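Side-chain contacts in protein DJ-1 homolog D (PDB 4OGG), which belongs to the DJ-1/PfpI family and carries two copies of the family's alpha/beta fold in a single chain: residues V5-G10 against Y16-P21; A24-A27 against T31-T34. All coordinates share one frame; numbering follows the deposited sequence.

Interaction 1: residues V5-G10 against Y16-P21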
loop_
_atom_site.group_PDB
_atom_site.type_symbol
_atom_site.label_atom_id
_atom_site.label_comp_id
_atom_site.label_asym_id
_atom_site.label_seq_id
_atom_site.Cartn_x
_atom_site.Cartn_y
_atom_site.Cartn_z
ATOM N N VAL C 5 -4.948 -31.897 15.446
ATOM C CA VAL C 5 -5.011 -31.626 14.018
ATOM C C VAL C 5 -3.778 -30.878 13.524
ATOM O O VAL C 5 -3.206 -30.058 14.244
ATOM C CB VAL C 5 -6.272 -30.792 13.688
ATOM C CG1 VAL C 5 -6.217 -30.278 12.259
ATOM C CG2 VAL C 5 -7.519 -31.641 13.900
ATOM N N LEU C 6 -3.379 -31.167 12.291
ATOM C CA LEU C 6 -2.228 -30.516 11.680
ATOM C C LEU C 6 -2.713 -29.598 10.556
ATOM O O LEU C 6 -3.582 -29.979 9.775
ATOM C CB LEU C 6 -1.279 -31.567 11.098
ATOM C CG LEU C 6 0.014 -31.065 10.454
ATOM C CD1 LEU C 6 0.901 -30.440 11.525
ATOM C CD2 LEU C 6 0.738 -32.222 9.773
ATOM N N ILE C 7 -2.172 -28.385 10.495
ATOM C CA ILE C 7 -2.538 -27.453 9.432
ATOM C C ILE C 7 -1.303 -27.262 8.555
ATOM O O ILE C 7 -0.222 -26.908 9.041
ATOM C CB ILE C 7 -2.999 -26.076 9.984
ATOM C CG1 ILE C 7 -4.269 -26.246 10.826
ATOM C CG2 ILE C 7 -3.278 -25.118 8.823
ATOM C CD1 ILE C 7 -4.857 -24.930 11.341
ATOM N N LEU C 8 -1.469 -27.529 7.265
ATOM C CA LEU C 8 -0.389 -27.404 6.291
ATOM C C LEU C 8 -0.313 -25.961 5.803
ATOM O O LEU C 8 -1.084 -25.544 4.937
ATOM C CB LEU C 8 -0.647 -28.354 5.122
ATOM C CG LEU C 8 0.305 -28.328 3.926
ATOM C CD1 LEU C 8 1.734 -28.583 4.383
ATOM C CD2 LEU C 8 -0.134 -29.384 2.926
ATOM N N CYS C 9 0.631 -25.208 6.359
ATOM C CA CYS C 9 0.807 -23.796 6.023
ATOM C C CYS C 9 1.896 -23.517 4.996
ATOM O O CYS C 9 2.738 -24.368 4.706
ATOM C CB CYS C 9 1.115 -22.995 7.293
ATOM S SG CYS C 9 -0.106 -23.178 8.608
ATOM N N GLY C 10 1.867 -22.300 4.461
ATOM C CA GLY C 10 2.852 -21.879 3.483
ATOM C C GLY C 10 2.821 -20.368 3.352
ATOM O O GLY C 10 1.884 -19.717 3.827
ATOM N N TYR C 16 -7.502 -15.704 6.350
ATOM C CA TYR C 16 -8.672 -16.256 7.031
ATOM C C TYR C 16 -8.641 -17.781 7.044
ATOM O O TYR C 16 -8.994 -18.416 8.039
ATOM C CB TYR C 16 -9.974 -15.843 6.334
ATOM C CG TYR C 16 -10.503 -14.459 6.645
ATOM C CD1 TYR C 16 -10.100 -13.760 7.782
ATOM C CD2 TYR C 16 -11.479 -13.882 5.829
ATOM C CE1 TYR C 16 -10.659 -12.520 8.101
ATOM C CE2 TYR C 16 -12.043 -12.654 6.140
ATOM C CZ TYR C 16 -11.633 -11.980 7.271
ATOM O OH TYR C 16 -12.212 -10.770 7.576
ATOM N N GLU C 17 -8.219 -18.360 5.927
ATOM C CA GLU C 17 -8.205 -19.805 5.777
ATOM C C GLU C 17 -7.256 -20.565 6.693
ATOM O O GLU C 17 -7.376 -21.781 6.843
ATOM C CB GLU C 17 -7.987 -20.139 4.302
ATOM C CG GLU C 17 -9.251 -19.849 3.503
ATOM C CD GLU C 17 -9.013 -19.622 2.027
ATOM O OE1 GLU C 17 -8.191 -20.341 1.431
ATOM O OE2 GLU C 17 -9.672 -18.726 1.459
ATOM N N VAL C 18 -6.322 -19.860 7.317
ATOM C CA VAL C 18 -5.445 -20.531 8.266
ATOM C C VAL C 18 -5.888 -20.171 9.685
ATOM O O VAL C 18 -6.027 -21.045 10.547
ATOM C CB VAL C 18 -3.943 -20.148 8.081
ATOM C CG1 VAL C 18 -3.757 -18.639 8.135
ATOM C CG2 VAL C 18 -3.102 -20.828 9.176
ATOM N N MET C 19 -6.151 -18.890 9.923
ATOM C CA MET C 19 -6.523 -18.453 11.261
ATOM C C MET C 19 -7.880 -18.909 11.781
ATOM O O MET C 19 -7.994 -19.264 12.950
ATOM C CB MET C 19 -6.422 -16.927 11.374
ATOM C CG MET C 19 -6.421 -16.429 12.813
ATOM S SD MET C 19 -5.115 -17.193 13.821
ATOM C CE MET C 19 -3.781 -15.994 13.639
ATOM N N VAL C 20 -8.910 -18.900 10.940
ATOM C CA VAL C 20 -10.225 -19.319 11.413
ATOM C C VAL C 20 -10.206 -20.776 11.890
ATOM O O VAL C 20 -10.600 -21.062 13.018
ATOM C CB VAL C 20 -11.316 -19.110 10.333
ATOM C CG1 VAL C 20 -12.660 -19.625 10.842
ATOM C CG2 VAL C 20 -11.438 -17.624 10.008
ATOM N N PRO C 21 -9.740 -21.715 11.050
ATOM C CA PRO C 21 -9.729 -23.097 11.540
ATOM C C PRO C 21 -8.751 -23.291 12.697
ATOM O O PRO C 21 -9.010 -24.072 13.614
ATOM C CB PRO C 21 -9.353 -23.906 10.296
ATOM C CG PRO C 21 -8.536 -22.947 9.495
ATOM C CD PRO C 21 -9.302 -21.652 9.645
#
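Ile7 meets Val18 and Pro21 in a contact without hydrogen bonds, made almost entirely by aliphatic groups, that illustrates how a strand receives the helix that follows it. The CB of Ile7 points toward the helix, and its two branches do different work. CG1 and CD1 form an extended arm (chi2 -176°) whose end lies 4.1 Å from the carbonyl O of Val18. The same methyl comes 4.4 Å from the carbonyl C of Pro21, one turn further on, so it meets helix backbone more than side chains. The short branch lies beside Val18, with CG2 of Ile7 4.3 Å from CG2 of Val18.

That Val18 methyl also serves Cys9, just past the strand end, whose SG sits 3.8 Å from it. Val18 can do this because CG2 is anti to its backbone N while CG1 takes the position between N and carbonyl carbon (chi1 55°). The helix is kinked at Pro21, which lacks an N-H for the preceding turn. On the same helical turn, a carboxylate oxygen of Glu17 lies close to the modified cysteine at position 118. Strand 3-8 and helix 15-27 thus form the opening beta-alpha unit of the flavodoxin-like alpha/beta sandwich of the DJ-1/PfpI family.

Interaction 2: residues A24-A27 against T31-T34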
loop_
_atom_site.group_PDB
_atom_site.type_symbol
_atom_site.label_atom_id
_atom_site.label_comp_id
_atom_site.label_asym_id
_atom_site.label_seq_id
_atom_site.Cartn_x
_atom_site.Cartn_y
_atom_site.Cartn_z
ATOM N N ALA C 24 -10.686 -21.671 15.735
ATOM C CA ALA C 24 -11.985 -22.292 15.959
ATOM C C ALA C 24 -11.789 -23.701 16.507
ATOM O O ALA C 24 -12.385 -24.072 17.516
ATOM C CB ALA C 24 -12.779 -22.345 14.661
ATOM N N LEU C 25 -10.949 -24.485 15.839
ATOM C CA LEU C 25 -10.705 -25.852 16.277
ATOM C C LEU C 25 -10.170 -25.882 17.703
ATOM O O LEU C 25 -10.576 -26.722 18.507
ATOM C CB LEU C 25 -9.736 -26.550 15.322
ATOM C CG LEU C 25 -10.271 -26.735 13.897
ATOM C CD1 LEU C 25 -9.215 -27.432 13.063
ATOM C CD2 LEU C 25 -11.565 -27.551 13.904
ATOM N N GLN C 26 -9.263 -24.964 18.020
ATOM C CA GLN C 26 -8.721 -24.898 19.369
ATOM C C GLN C 26 -9.839 -24.560 20.352
ATOM O O GLN C 26 -9.921 -25.137 21.436
ATOM C CB GLN C 26 -7.612 -23.847 19.449
ATOM C CG GLN C 26 -6.295 -24.326 18.873
ATOM C CD GLN C 26 -5.190 -23.310 19.034
ATOM O OE1 GLN C 26 -5.102 -22.344 18.278
ATOM N NE2 GLN C 26 -4.344 -23.515 20.031
ATOM N N ALA C 27 -10.708 -23.631 19.969
ATOM C CA ALA C 27 -11.808 -23.241 20.843
ATOM C C ALA C 27 -12.699 -24.438 21.149
ATOM O O ALA C 27 -13.320 -24.504 22.212
ATOM C CB ALA C 27 -12.631 -22.133 20.197
ATOM N N THR C 31 -6.328 -29.846 19.760
ATOM C CA THR C 31 -4.957 -29.346 19.776
ATOM C C THR C 31 -4.572 -29.187 18.314
ATOM O O THR C 31 -4.715 -30.122 17.532
ATOM C CB THR C 31 -3.998 -30.343 20.450
ATOM O OG1 THR C 31 -4.328 -30.451 21.839
ATOM C CG2 THR C 31 -2.551 -29.880 20.307
ATOM N N VAL C 32 -4.093 -28.003 17.947
ATOM C CA VAL C 32 -3.726 -27.739 16.561
ATOM C C VAL C 32 -2.270 -27.326 16.383
ATOM O O VAL C 32 -1.776 -26.425 17.063
ATOM C CB VAL C 32 -4.612 -26.624 15.952
ATOM C CG1 VAL C 32 -4.289 -26.454 14.464
ATOM C CG2 VAL C 32 -6.081 -26.960 16.145
ATOM N N HIS C 33 -1.598 -27.988 15.450
ATOM C CA HIS C 33 -0.204 -27.696 15.136
ATOM C C HIS C 33 -0.120 -27.141 13.722
ATOM O O HIS C 33 -0.827 -27.596 12.822
ATOM C CB HIS C 33 0.645 -28.964 15.245
ATOM C CG HIS C 33 0.876 -29.413 16.654
ATOM N ND1 HIS C 33 1.538 -30.581 16.963
ATOM C CD2 HIS C 33 0.548 -28.841 17.837
ATOM C CE1 HIS C 33 1.608 -30.710 18.276
ATOM N NE2 HIS C 33 1.016 -29.667 18.830
ATOM N N THR C 34 0.747 -26.155 13.527
ATOM C CA THR C 34 0.914 -25.534 12.216
ATOM C C THR C 34 2.356 -25.684 11.758
ATOM O O THR C 34 3.281 -25.388 12.508
ATOM C CB THR C 34 0.568 -24.045 12.271
ATOM O OG1 THR C 34 1.348 -23.415 13.295
ATOM C CG2 THR C 34 -0.914 -23.854 12.574
#
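Val32 sets one methyl against two consecutive residues of the helix end, Leu25 and Gln26, and this is the close-packed part of the contact. Its CG2 lies 3.8 Å from CB of Leu25 and equally 3.8 Å from CG of Gln26, while CB of Val32 stands 4.1 Å from that same Gln26 CG. The branching explains the aim: CG1 is anti to the backbone N (chi1 -175°), which puts CG2 beside that N, on the helix side. Leu25 offers the root of its side chain here; its side chain also packs on Ile180, Phe183 and Val184 of helix 176-186, and Leu25 and Val32 are both buried.

The looser side begins beyond CG of Gln26. This side chain crosses Val32 at a slant, touching it through aliphatic carbon, but the residue is partly open to solvent and also meets Pro370 of helix 369-380. Thr31, despite the closest backbone approach (CA of Thr31 to CA of Gln26, 5.8 Å), turns its CB away and remains partly exposed. A helix laid back on its next strand after a short turn is the second half of a beta-alpha-beta crossover, here at the edge of the N-terminal copy's central sheet.

How the interactions relate
From the N terminus, the chain runs along strand 3-8, and interaction 1 closes the short connection, which includes strand 13-14, into helix 15-27. The helix then carries it to its far end, where interaction 2 closes a tighter turn into strand 30-35. The two loops follow one another in series, neither nesting nor crossing. What joins them is the sheet: the strands lie parallel as neighbours, with probable hydrogen bonds from Val5 N to Thr31 O (2.7 Å) and from Ile7 N to His33 O (2.8 Å). Ile7 CD1 also packs 3.5 Å from Val32 CG1, so one apolar layer runs under the shared helix of the beta-alpha-beta unit.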